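Local coordinates for type III pantothenate kinase (Campylobacter jejuni, PDB 2NRH) that probably catalyses the ATP-dependent phosphorylation of pantothenate, the first step of coenzyme A biosynthesis, working as a homodimer, at the interface of chains A and B. Coordinates in Å, arbitrary orientation; residue numbers count along the deposited sequence, not the author numbering. Chains: chain A/B, Transcriptional activator, putative, Baf family.

Four patches of one two-fold symmetric homodimer interface show how a few elements, used twice, can join two kinase subunits. Contact 1, near the middle, pairs the two 115-125 helices, and its C-alpha centre lies about 11 Å from that of contact 4, with which it shares A:Tyr122 and B:Pro113. Contacts 3 and 4, about 22 Å apart, set the strand ending at residue 113 against helix 146-165 with the chains exchanged. Contact 2, about 13 Å from contact 1, sets the end of helix 115-125 against the nucleotide-binding side, its centre about 7 Å from A:Asp76, the predicted catalytic base, so interface and active site adjoin.

Contact 1: the interface of chains A and B. Residues chain A 113, 118, 121-122; chain B 113, 117-118, 121.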
ATOM      1  N   PRO A 113       2.086   4.671  -3.719  1.00 47.82           N
ATOM      2  CA  PRO A 113       1.587   5.898  -3.102  1.00 46.54           C
ATOM      3  C   PRO A 113       2.630   6.486  -2.134  1.00 46.27           C
ATOM      4  O   PRO A 113       3.435   5.749  -1.566  1.00 44.96           O
ATOM      5  CB  PRO A 113       0.350   5.446  -2.315  1.00 47.06           C
ATOM      6  CG  PRO A 113       0.150   3.953  -2.593  1.00 47.01           C
ATOM      7  CD  PRO A 113       1.395   3.445  -3.243  1.00 48.46           C
ATOM      8  N   TYR A 118      -0.764   6.747   1.868  1.00 53.32           N
ATOM      9  CA  TYR A 118      -1.046   5.577   2.744  1.00 54.85           C
ATOM     10  C   TYR A 118      -1.810   5.964   4.007  1.00 55.29           C
ATOM     11  O   TYR A 118      -2.716   5.258   4.390  1.00 55.72           O
ATOM     12  CB  TYR A 118       0.204   4.860   3.192  1.00 53.96           C
ATOM     13  CG  TYR A 118       0.801   3.948   2.165  1.00 52.02           C
ATOM     14  CD1 TYR A 118       0.301   2.645   1.950  1.00 48.27           C
ATOM     15  CD2 TYR A 118       1.883   4.391   1.414  1.00 52.88           C
ATOM     16  CE1 TYR A 118       0.873   1.825   1.015  1.00 46.72           C
ATOM     17  CE2 TYR A 118       2.485   3.570   0.491  1.00 52.12           C
ATOM     18  CZ  TYR A 118       1.983   2.320   0.287  1.00 50.05           C
ATOM     19  OH  TYR A 118       2.661   1.618  -0.652  1.00 50.96           O
ATOM     20  N   ILE A 121      -5.724   6.592   3.123  1.00 61.26           N
ATOM     21  CA  ILE A 121      -6.595   5.400   3.057  1.00 62.08           C
ATOM     22  C   ILE A 121      -6.977   4.862   4.447  1.00 61.51           C
ATOM     23  O   ILE A 121      -8.128   4.549   4.731  1.00 61.35           O
ATOM     24  CB  ILE A 121      -6.153   4.218   2.095  1.00 61.86           C
ATOM     25  CG1 ILE A 121      -4.667   4.246   1.752  1.00 62.39           C
ATOM     26  CG2 ILE A 121      -7.127   4.156   0.803  1.00 65.83           C
ATOM     27  CD1 ILE A 121      -4.271   3.508   0.416  1.00 62.52           C
ATOM     28  N   TYR A 122      -6.019   4.834   5.342  1.00 60.91           N
ATOM     29  CA  TYR A 122      -6.285   4.261   6.629  1.00 60.67           C
ATOM     30  C   TYR A 122      -7.180   5.168   7.521  1.00 61.71           C
ATOM     31  O   TYR A 122      -8.032   4.692   8.287  1.00 61.04           O
ATOM     32  CB  TYR A 122      -4.953   4.014   7.292  1.00 59.32           C
ATOM     33  CG  TYR A 122      -4.083   2.972   6.661  1.00 57.25           C
ATOM     34  CD1 TYR A 122      -4.622   1.785   6.149  1.00 55.90           C
ATOM     35  CD2 TYR A 122      -2.691   3.141   6.633  1.00 53.02           C
ATOM     36  CE1 TYR A 122      -3.785   0.800   5.606  1.00 55.60           C
ATOM     37  CE2 TYR A 122      -1.858   2.177   6.080  1.00 51.82           C
ATOM     38  CZ  TYR A 122      -2.412   1.011   5.577  1.00 56.38           C
ATOM     39  OH  TYR A 122      -1.584   0.051   5.077  1.00 57.57           O
TER
ATOM     40  N   PRO B 113      -3.013  -1.909   2.736  1.00 43.63           N
ATOM     41  CA  PRO B 113      -4.345  -1.730   2.098  1.00 44.16           C
ATOM     42  C   PRO B 113      -4.758  -2.940   1.247  1.00 44.91           C
ATOM     43  O   PRO B 113      -3.883  -3.666   0.708  1.00 45.62           O
ATOM     44  CB  PRO B 113      -4.161  -0.477   1.184  1.00 44.00           C
ATOM     45  CG  PRO B 113      -2.908   0.202   1.670  1.00 42.13           C
ATOM     46  CD  PRO B 113      -2.022  -1.000   2.141  1.00 43.49           C
ATOM     47  N   ASN B 117      -8.375  -0.679  -2.672  1.00 49.65           N
ATOM     48  CA  ASN B 117      -7.982   0.588  -2.030  1.00 49.68           C
ATOM     49  C   ASN B 117      -6.721   1.206  -2.594  1.00 49.57           C
ATOM     50  O   ASN B 117      -6.682   2.394  -2.718  1.00 48.54           O
ATOM     51  CB  ASN B 117      -7.912   0.463  -0.518  1.00 48.90           C
ATOM     52  CG  ASN B 117      -9.276   0.668   0.117  1.00 51.31           C
ATOM     53  OD1 ASN B 117     -10.239   1.147  -0.535  1.00 46.31           O
ATOM     54  ND2 ASN B 117      -9.378   0.309   1.383  1.00 50.06           N
ATOM     55  N   TYR B 118      -5.725   0.381  -2.944  1.00 49.89           N
ATOM     56  CA  TYR B 118      -4.538   0.837  -3.702  1.00 50.82           C
ATOM     57  C   TYR B 118      -4.970   1.549  -4.994  1.00 50.42           C
ATOM     58  O   TYR B 118      -4.466   2.618  -5.282  1.00 50.17           O
ATOM     59  CB  TYR B 118      -3.633  -0.340  -4.089  1.00 50.35           C
ATOM     60  CG  TYR B 118      -2.650  -0.795  -3.041  1.00 51.63           C
ATOM     61  CD1 TYR B 118      -1.493  -0.039  -2.744  1.00 48.25           C
ATOM     62  CD2 TYR B 118      -2.813  -2.034  -2.391  1.00 51.36           C
ATOM     63  CE1 TYR B 118      -0.557  -0.497  -1.774  1.00 46.95           C
ATOM     64  CE2 TYR B 118      -1.853  -2.500  -1.421  1.00 48.90           C
ATOM     65  CZ  TYR B 118      -0.733  -1.720  -1.135  1.00 49.06           C
ATOM     66  OH  TYR B 118       0.235  -2.179  -0.196  1.00 53.29           O
ATOM     67  N   ILE B 121      -6.438   5.025  -4.120  1.00 54.19           N
ATOM     68  CA  ILE B 121      -5.490   6.075  -3.745  1.00 52.21           C
ATOM     69  C   ILE B 121      -4.658   6.566  -4.926  1.00 51.29           C
ATOM     70  O   ILE B 121      -4.373   7.741  -4.989  1.00 52.37           O
ATOM     71  CB  ILE B 121      -4.657   5.796  -2.443  1.00 52.77           C
ATOM     72  CG1 ILE B 121      -4.054   7.109  -1.867  1.00 51.60           C
ATOM     73  CG2 ILE B 121      -3.574   4.741  -2.686  1.00 51.69           C
ATOM     74  CD1 ILE B 121      -5.001   8.045  -0.900  1.00 46.69           C
TER
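A:Ile121 and B:Ile121 meet where the two copies of helix 115-125 face each other, and they show how a symmetric dimer can pack one residue against its own counterpart without matching shapes. The delta-methyl CD1 of A:Ile121 lies 3.4 Å from the gamma-methyl CG2 of B:Ile121, tighter than usual van der Waals contact. The two side chains approach on a slant and use different branches. In B:Ile121 the CG1 arm lies anti to the backbone N (chi1 -161°), leaving CG2 turned toward the partner; A:Ile121, at chi1 21°, sits away from any staggered arrangement, and the short distance may partly reflect this uncertain rotamer. Prolines bracket the pair: CG of B:Pro113 touches A:Ile121 CD1 at 3.8 Å, while the ring of A:Pro113 crosses B:Ile121 at about a right angle. A:Tyr122 likewise crosses B:Pro113 at about a right angle and touches it with its phenol oxygen, OH to CD 3.1 Å. Beyond this core the fit relaxes. A:Tyr118 and B:Tyr118 come together through their CE1 atoms at 3.9 Å, with the rings nearly perpendicular. Each ring has the proline 113 of its own chain over one face, which may limit its rotation. On another flank, A:Ile121 CG2 slides past B:Asn117, reaching its CB at 4.0 Å. Hiding about 250 Å² in all, the patch forms an apolar helix-to-helix seam that joins the subunits of the homodimer.

Contact 2: the interface of chains A and B. Residues chain A 10, 43, 95; chain B 125-126, 129.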
ATOM      1  N   ASN A  10       2.064  16.814  -7.392  1.00 63.72           N
ATOM      2  CA  ASN A  10       0.653  16.583  -7.094  1.00 64.09           C
ATOM      3  C   ASN A  10       0.163  17.128  -5.748  1.00 65.28           C
ATOM      4  O   ASN A  10      -1.024  17.492  -5.603  1.00 64.98           O
ATOM      5  CB  ASN A  10       0.309  15.131  -7.267  1.00 63.09           C
ATOM      6  CG  ASN A  10       0.037  14.781  -8.699  1.00 63.20           C
ATOM      7  OD1 ASN A  10      -0.881  15.322  -9.307  1.00 64.73           O
ATOM      8  ND2 ASN A  10       0.804  13.838  -9.242  1.00 58.90           N
ATOM      9  N   VAL A  43       3.715  17.790 -13.123  1.00 56.55           N
ATOM     10  CA  VAL A  43       2.886  16.592 -13.302  1.00 56.40           C
ATOM     11  C   VAL A  43       1.441  16.757 -12.821  1.00 56.59           C
ATOM     12  O   VAL A  43       0.664  15.799 -12.857  1.00 54.98           O
ATOM     13  CB  VAL A  43       3.491  15.363 -12.629  1.00 56.51           C
ATOM     14  CG1 VAL A  43       4.804  14.974 -13.313  1.00 55.38           C
ATOM     15  CG2 VAL A  43       3.640  15.618 -11.119  1.00 54.47           C
ATOM     16  N   ALA A  95       3.579  10.440  -4.539  1.00 49.16           N
ATOM     17  CA  ALA A  95       3.837   9.085  -4.957  1.00 50.35           C
ATOM     18  C   ALA A  95       5.326   8.811  -4.743  1.00 49.89           C
ATOM     19  O   ALA A  95       6.139   9.719  -4.498  1.00 50.53           O
ATOM     20  CB  ALA A  95       3.454   8.896  -6.497  1.00 49.82           C
TER
ATOM     21  N   ILE B 125      -4.401  10.389  -6.015  1.00 59.19           N
ATOM     22  CA  ILE B 125      -3.154  11.104  -6.298  1.00 58.49           C
ATOM     23  C   ILE B 125      -3.164  11.821  -7.694  1.00 58.79           C
ATOM     24  O   ILE B 125      -2.851  13.004  -7.816  1.00 59.23           O
ATOM     25  CB  ILE B 125      -1.900  10.192  -6.134  1.00 58.66           C
ATOM     26  CG1 ILE B 125      -1.803   9.614  -4.703  1.00 59.30           C
ATOM     27  CG2 ILE B 125      -0.617  11.018  -6.435  1.00 57.24           C
ATOM     28  CD1 ILE B 125      -0.884   8.361  -4.556  1.00 56.48           C
ATOM     29  N   SER B 126      -3.485  11.085  -8.751  1.00 58.97           N
ATOM     30  CA  SER B 126      -3.500  11.679 -10.086  1.00 59.10           C
ATOM     31  C   SER B 126      -4.334  10.844 -11.064  1.00 59.51           C
ATOM     32  O   SER B 126      -4.360   9.601 -10.975  1.00 58.31           O
ATOM     33  CB  SER B 126      -2.069  11.892 -10.624  1.00 59.04           C
ATOM     34  OG  SER B 126      -2.045  12.677 -11.809  1.00 55.69           O
ATOM     35  N   LEU B 129      -2.464   8.313 -12.823  1.00 63.17           N
ATOM     36  CA  LEU B 129      -2.344   7.020 -12.141  1.00 62.89           C
ATOM     37  C   LEU B 129      -3.712   6.330 -11.967  1.00 63.73           C
ATOM     38  O   LEU B 129      -3.782   5.218 -11.417  1.00 64.51           O
ATOM     39  CB  LEU B 129      -1.608   7.185 -10.808  1.00 62.38           C
ATOM     40  CG  LEU B 129      -0.406   8.167 -10.841  1.00 62.11           C
ATOM     41  CD1 LEU B 129       0.143   8.362  -9.428  1.00 59.95           C
ATOM     42  CD2 LEU B 129       0.736   7.709 -11.809  1.00 58.66           C
TER
HETATM   43  O   HOH W   1       0.618  13.235 -12.098  1.00 48.76           O
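The amide of A:Asn10 lies against the backbone carbonyl of B:Ile125 and the side chain of B:Ser126, an example of a nucleotide-binding loop that also touches the neighbouring subunit. Its carbon CG is 4.1 Å from B:Ser126 CB. Its oxygen OD1 and the carbonyl O of B:Ile125, two acceptors, face each other at 3.4 Å, an approach that brings no bond and is probably mildly unfavourable as the amide is modelled; the polar link is made at ND2, through water. There ND2 gives a hydrogen to water 1 over 2.9 Å, nearly straight at 168°. The same water is 2.7 Å from OG of B:Ser126, whose hydroxyl is swung anti to the backbone N (chi1 -170°) and may give or accept. A third partner of the water is the backbone carbonyl O of A:Val43, at 2.7 Å. This carbonyl holds the water from the chain A side and may steady the bridge. Farther out, A:Ala95 CB faces B:Leu129 CD1 loosely at 4.5 Å. A:Asn10 belongs to the phosphate-binding turn between strands 5-8 and 12-16, typical of the ASKHA kinase fold and predicted to bind ATP; A:Val43 follows strand 39-42, and A:Ala95 opens strand 95-100. Against these strand ends sit the C-terminal end of the partner's helix 115-125 and the loop after it, and the centre of the contact is about 7 Å from A:Asp76.

Contact 3: the interface of chains A and B. Residues chain A 109-111; chain B 142-143, 149, 152-153.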
ATOM      1  N   GLY A 109      10.857   0.994 -14.267  1.00 66.18           N
ATOM      2  CA  GLY A 109      10.524   1.592 -12.976  1.00 65.08           C
ATOM      3  C   GLY A 109       9.074   1.486 -12.593  1.00 63.61           C
ATOM      4  O   GLY A 109       8.198   1.155 -13.418  1.00 62.50           O
ATOM      5  N   PHE A 110       8.815   1.752 -11.322  1.00 62.58           N
ATOM      6  CA  PHE A 110       7.493   1.412 -10.755  1.00 61.10           C
ATOM      7  C   PHE A 110       7.061   2.490  -9.783  1.00 59.33           C
ATOM      8  O   PHE A 110       7.847   3.388  -9.463  1.00 58.93           O
ATOM      9  CB  PHE A 110       7.415  -0.051 -10.210  1.00 61.79           C
ATOM     10  CG  PHE A 110       8.427  -0.374  -9.124  1.00 63.59           C
ATOM     11  CD1 PHE A 110       8.043  -0.386  -7.770  1.00 63.52           C
ATOM     12  CD2 PHE A 110       9.757  -0.655  -9.448  1.00 63.69           C
ATOM     13  CE1 PHE A 110       8.983  -0.673  -6.768  1.00 65.67           C
ATOM     14  CE2 PHE A 110      10.714  -0.953  -8.450  1.00 63.83           C
ATOM     15  CZ  PHE A 110      10.328  -0.974  -7.115  1.00 65.08           C
ATOM     16  N   ILE A 111       5.788   2.475  -9.397  1.00 57.00           N
ATOM     17  CA  ILE A 111       5.250   3.593  -8.618  1.00 54.14           C
ATOM     18  C   ILE A 111       4.522   3.076  -7.406  1.00 53.17           C
ATOM     19  O   ILE A 111       3.785   2.060  -7.481  1.00 52.71           O
ATOM     20  CB  ILE A 111       4.263   4.417  -9.433  1.00 54.37           C
ATOM     21  CG1 ILE A 111       4.962   5.044 -10.652  1.00 57.99           C
ATOM     22  CG2 ILE A 111       3.552   5.517  -8.568  1.00 50.22           C
ATOM     23  CD1 ILE A 111       3.988   5.429 -11.800  1.00 57.16           C
TER
ATOM     24  N   PHE B 142      11.417  -5.193 -14.711  1.00 72.52           N
ATOM     25  CA  PHE B 142      10.950  -3.805 -14.503  1.00 71.71           C
ATOM     26  C   PHE B 142       9.873  -3.421 -15.509  1.00 71.25           C
ATOM     27  O   PHE B 142       9.957  -3.788 -16.680  1.00 71.88           O
ATOM     28  CB  PHE B 142      12.096  -2.775 -14.476  1.00 71.38           C
ATOM     29  CG  PHE B 142      13.145  -3.084 -13.440  1.00 72.17           C
ATOM     30  CD1 PHE B 142      12.854  -2.994 -12.085  1.00 74.18           C
ATOM     31  CD2 PHE B 142      14.411  -3.527 -13.820  1.00 73.18           C
ATOM     32  CE1 PHE B 142      13.833  -3.328 -11.110  1.00 74.66           C
ATOM     33  CE2 PHE B 142      15.391  -3.849 -12.874  1.00 73.53           C
ATOM     34  CZ  PHE B 142      15.098  -3.758 -11.513  1.00 73.53           C
ATOM     35  N   PRO B 143       8.828  -2.710 -15.042  1.00 70.23           N
ATOM     36  CA  PRO B 143       7.730  -2.342 -15.944  1.00 69.05           C
ATOM     37  C   PRO B 143       8.063  -1.229 -16.941  1.00 68.12           C
ATOM     38  O   PRO B 143       8.939  -0.405 -16.708  1.00 66.77           O
ATOM     39  CB  PRO B 143       6.600  -1.932 -14.988  1.00 68.95           C
ATOM     40  CG  PRO B 143       7.134  -2.164 -13.561  1.00 69.73           C
ATOM     41  CD  PRO B 143       8.609  -2.245 -13.656  1.00 69.71           C
ATOM     42  N   ALA B 149       3.527  -0.206 -14.059  1.00 53.34           N
ATOM     43  CA  ALA B 149       4.286   0.411 -12.977  1.00 51.98           C
ATOM     44  C   ALA B 149       3.506   0.397 -11.617  1.00 52.95           C
ATOM     45  O   ALA B 149       4.102   0.156 -10.542  1.00 51.99           O
ATOM     46  CB  ALA B 149       4.719   1.786 -13.342  1.00 49.95           C
ATOM     47  N   TYR B 152       2.876  -3.500 -10.571  1.00 57.35           N
ATOM     48  CA  TYR B 152       4.096  -4.056 -10.027  1.00 56.31           C
ATOM     49  C   TYR B 152       4.309  -3.531  -8.607  1.00 56.26           C
ATOM     50  O   TYR B 152       4.638  -4.290  -7.687  1.00 55.52           O
ATOM     51  CB  TYR B 152       5.262  -3.687 -10.913  1.00 56.76           C
ATOM     52  CG  TYR B 152       6.633  -4.182 -10.430  1.00 58.37           C
ATOM     53  CD1 TYR B 152       7.273  -5.283 -11.042  1.00 58.30           C
ATOM     54  CD2 TYR B 152       7.301  -3.526  -9.386  1.00 57.13           C
ATOM     55  CE1 TYR B 152       8.559  -5.708 -10.607  1.00 58.20           C
ATOM     56  CE2 TYR B 152       8.568  -3.924  -8.953  1.00 56.94           C
ATOM     57  CZ  TYR B 152       9.187  -5.020  -9.567  1.00 59.38           C
ATOM     58  OH  TYR B 152      10.440  -5.383  -9.108  1.00 61.28           O
ATOM     59  N   GLY B 153       4.110  -2.228  -8.450  1.00 55.36           N
ATOM     60  CA  GLY B 153       4.302  -1.585  -7.172  1.00 54.76           C
ATOM     61  C   GLY B 153       3.462  -2.315  -6.129  1.00 53.13           C
ATOM     62  O   GLY B 153       3.974  -2.749  -5.118  1.00 52.84           O
TER
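A:Phe110 lies against B:Tyr152 where strand 109-113 of one type III pantothenate kinase subunit, a member of the ASKHA fold family, runs over helix 146-165 of the other. The aromatic contact is of the tilted kind: atom CE2 of B:Tyr152 stands 3.4 Å above the centre of the A:Phe110 ring. The two ring planes are inclined by roughly 50°, so the tyrosine leans its CD2-CE2 side over the phenylalanine face and does not lie parallel to it. A:Phe110 holds CG between its backbone N and carbonyl carbon (chi1 59°), a crowded position that directs the ring toward the helix. B:Pro143, from the tyrosine's own chain, lies over one of its faces, with CD offset toward the rim, and so backs the ring from its own subunit. Other apolar contacts fill the strand side: B:Ala149 CB meets A:Phe110 CA at 3.8 Å, and B:Pro143 CG reaches A:Phe110 CB at 4.0 Å. Backbone hydrogen bonding supplies the polar part. The N-H of A:Ile111 points almost straight at the carbonyl O of B:Ala149 over 3.1 Å, but it approaches from above the carbonyl plane, 61° out of it. That oxygen belongs to a helical turn and is also 3.2 Å from B:Gly153 N, which may explain the raised approach. A weak bond, from A:Gly109 N to B:Pro143 O at 3.4 Å, lies at the start of the strand.

Contact 4: the interface of chains A and B. Residues chain A 122, 149-150, 153; chain B 70, 110-113.
A:Leu150 rests on B:Ile111 at the apolar centre, where a branched residue of strand 105-113 is received by helix 146-165 of the partner. The leucine methyl CD2 lies 3.9 Å from B:Ile111 CB, and the two side chains pass each other at a slant. CG1 of B:Ile111 stands beside its own backbone N, anti to the carbonyl carbon (chi1 -49°), which carries the delta-methyl CD1 to A:Ala149 CB at 3.8 Å. Within chain A, the same CD2 of A:Leu150 sits 3.6 Å above the centre of the A:Tyr122 ring, so leucine and tyrosine brace each other. One turn along, A:Gly153, with no side chain, presents its CA to the strand, which may allow the close approach; B:Leu112 CD1 lies 3.4 Å from that CA, but is modelled off the staggered positions, so this closeness carries little weight. Toward the rim the strand is tied by its main chain: B:Ile111 N donates to the carbonyl O of A:Ala149 over 3.4 Å, a bond straight at the hydrogen yet weak by its length. At the outer end the phenol oxygen OH of B:Tyr70 is 3.3 Å from A:Ala149 CB. B:Tyr70 is predicted to bind the substrate, and the centre of the patch lies about 12 Å from B:Asp76, the predicted catalytic base. Here the homodimer contact places a helix of one subunit beside the probable pantothenate pocket of the other, perhaps lending it support.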
ATOM      1  N   TYR A 122      -6.019   4.834   5.342  1.00 60.91           N
ATOM      2  CA  TYR A 122      -6.285   4.261   6.629  1.00 60.67           C
ATOM      3  C   TYR A 122      -7.180   5.168   7.521  1.00 61.71           C
ATOM      4  O   TYR A 122      -8.032   4.692   8.287  1.00 61.04           O
ATOM      5  CB  TYR A 122      -4.953   4.014   7.292  1.00 59.32           C
ATOM      6  CG  TYR A 122      -4.083   2.972   6.661  1.00 57.25           C
ATOM      7  CD1 TYR A 122      -4.622   1.785   6.149  1.00 55.90           C
ATOM      8  CD2 TYR A 122      -2.691   3.141   6.633  1.00 53.02           C
ATOM      9  CE1 TYR A 122      -3.785   0.800   5.606  1.00 55.60           C
ATOM     10  CE2 TYR A 122      -1.858   2.177   6.080  1.00 51.82           C
ATOM     11  CZ  TYR A 122      -2.412   1.011   5.577  1.00 56.38           C
ATOM     12  OH  TYR A 122      -1.584   0.051   5.077  1.00 57.57           O
ATOM     13  N   ALA A 149       1.383  -2.101  13.209  1.00 51.40           N
ATOM     14  CA  ALA A 149       0.985  -2.962  12.101  1.00 50.86           C
ATOM     15  C   ALA A 149       0.885  -2.148  10.799  1.00 50.95           C
ATOM     16  O   ALA A 149       1.417  -2.555   9.751  1.00 51.83           O
ATOM     17  CB  ALA A 149      -0.330  -3.710  12.403  1.00 50.05           C
ATOM     18  N   LEU A 150       0.290  -0.957  10.878  1.00 50.08           N
ATOM     19  CA  LEU A 150       0.164  -0.107   9.698  1.00 49.54           C
ATOM     20  C   LEU A 150       1.517   0.418   9.194  1.00 49.86           C
ATOM     21  O   LEU A 150       1.800   0.435   7.992  1.00 48.41           O
ATOM     22  CB  LEU A 150      -0.828   1.034   9.966  1.00 49.11           C
ATOM     23  CG  LEU A 150      -2.271   0.617  10.286  1.00 50.40           C
ATOM     24  CD1 LEU A 150      -3.116   1.769  10.755  1.00 50.82           C
ATOM     25  CD2 LEU A 150      -2.948  -0.019   9.129  1.00 52.04           C
ATOM     26  N   GLY A 153       3.743  -2.244   7.525  1.00 48.39           N
ATOM     27  CA  GLY A 153       3.271  -2.548   6.156  1.00 48.52           C
ATOM     28  C   GLY A 153       3.789  -1.545   5.151  1.00 49.35           C
ATOM     29  O   GLY A 153       4.373  -1.931   4.145  1.00 50.21           O
TER
ATOM     30  N   TYR B  70      -0.845  -8.830  21.036  1.00 50.45           N
ATOM     31  CA  TYR B  70      -1.213  -7.819  20.063  1.00 50.74           C
ATOM     32  C   TYR B  70      -2.460  -7.180  20.582  1.00 50.92           C
ATOM     33  O   TYR B  70      -3.500  -7.811  20.610  1.00 50.67           O
ATOM     34  CB  TYR B  70      -1.492  -8.473  18.687  1.00 49.82           C
ATOM     35  CG  TYR B  70      -1.770  -7.527  17.517  1.00 48.17           C
ATOM     36  CD1 TYR B  70      -0.977  -7.564  16.359  1.00 48.55           C
ATOM     37  CD2 TYR B  70      -2.833  -6.616  17.558  1.00 45.68           C
ATOM     38  CE1 TYR B  70      -1.234  -6.722  15.280  1.00 48.70           C
ATOM     39  CE2 TYR B  70      -3.107  -5.785  16.513  1.00 45.89           C
ATOM     40  CZ  TYR B  70      -2.322  -5.839  15.367  1.00 49.60           C
ATOM     41  OH  TYR B  70      -2.624  -5.006  14.322  1.00 50.88           O
ATOM     42  N   PHE B 110       0.741  -7.844  10.540  1.00 46.81           N
ATOM     43  CA  PHE B 110       0.681  -6.490   9.976  1.00 46.74           C
ATOM     44  C   PHE B 110      -0.344  -6.333   8.884  1.00 46.00           C
ATOM     45  O   PHE B 110      -0.911  -7.317   8.404  1.00 45.34           O
ATOM     46  CB  PHE B 110       2.040  -6.002   9.495  1.00 46.73           C
ATOM     47  CG  PHE B 110       2.682  -6.900   8.490  1.00 49.06           C
ATOM     48  CD1 PHE B 110       2.633  -6.569   7.120  1.00 49.40           C
ATOM     49  CD2 PHE B 110       3.355  -8.071   8.904  1.00 48.07           C
ATOM     50  CE1 PHE B 110       3.225  -7.410   6.161  1.00 51.34           C
ATOM     51  CE2 PHE B 110       3.985  -8.911   7.957  1.00 53.27           C
ATOM     52  CZ  PHE B 110       3.923  -8.601   6.572  1.00 50.60           C
ATOM     53  N   ILE B 111      -0.530  -5.075   8.490  1.00 45.08           N
ATOM     54  CA  ILE B 111      -1.677  -4.671   7.677  1.00 44.69           C
ATOM     55  C   ILE B 111      -1.246  -3.845   6.472  1.00 44.41           C
ATOM     56  O   ILE B 111      -0.311  -2.953   6.496  1.00 44.08           O
ATOM     57  CB  ILE B 111      -2.774  -3.872   8.526  1.00 45.04           C
ATOM     58  CG1 ILE B 111      -3.119  -4.609   9.811  1.00 41.51           C
ATOM     59  CG2 ILE B 111      -4.036  -3.530   7.695  1.00 43.12           C
ATOM     60  CD1 ILE B 111      -3.790  -3.722  10.799  1.00 44.83           C
ATOM     61  N   LEU B 112      -1.942  -4.131   5.405  1.00 42.81           N
ATOM     62  CA  LEU B 112      -1.693  -3.427   4.146  1.00 44.24           C
ATOM     63  C   LEU B 112      -3.021  -2.924   3.601  1.00 43.09           C
ATOM     64  O   LEU B 112      -4.062  -3.528   3.877  1.00 42.46           O
ATOM     65  CB  LEU B 112      -1.093  -4.475   3.203  1.00 44.61           C
ATOM     66  CG  LEU B 112       0.396  -4.619   2.847  1.00 47.89           C
ATOM     67  CD1 LEU B 112       1.270  -4.166   3.885  1.00 51.68           C
ATOM     68  CD2 LEU B 112       0.768  -6.029   2.408  1.00 45.75           C
ATOM     69  N   PRO B 113      -3.013  -1.909   2.736  1.00 43.63           N
ATOM     70  CA  PRO B 113      -4.345  -1.730   2.098  1.00 44.16           C
ATOM     71  C   PRO B 113      -4.758  -2.940   1.247  1.00 44.91           C
ATOM     72  O   PRO B 113      -3.883  -3.666   0.708  1.00 45.62           O
ATOM     73  CB  PRO B 113      -4.161  -0.477   1.184  1.00 44.00           C
ATOM     74  CG  PRO B 113      -2.908   0.202   1.670  1.00 42.13           C
ATOM     75  CD  PRO B 113      -2.022  -1.000   2.141  1.00 43.49           C
TER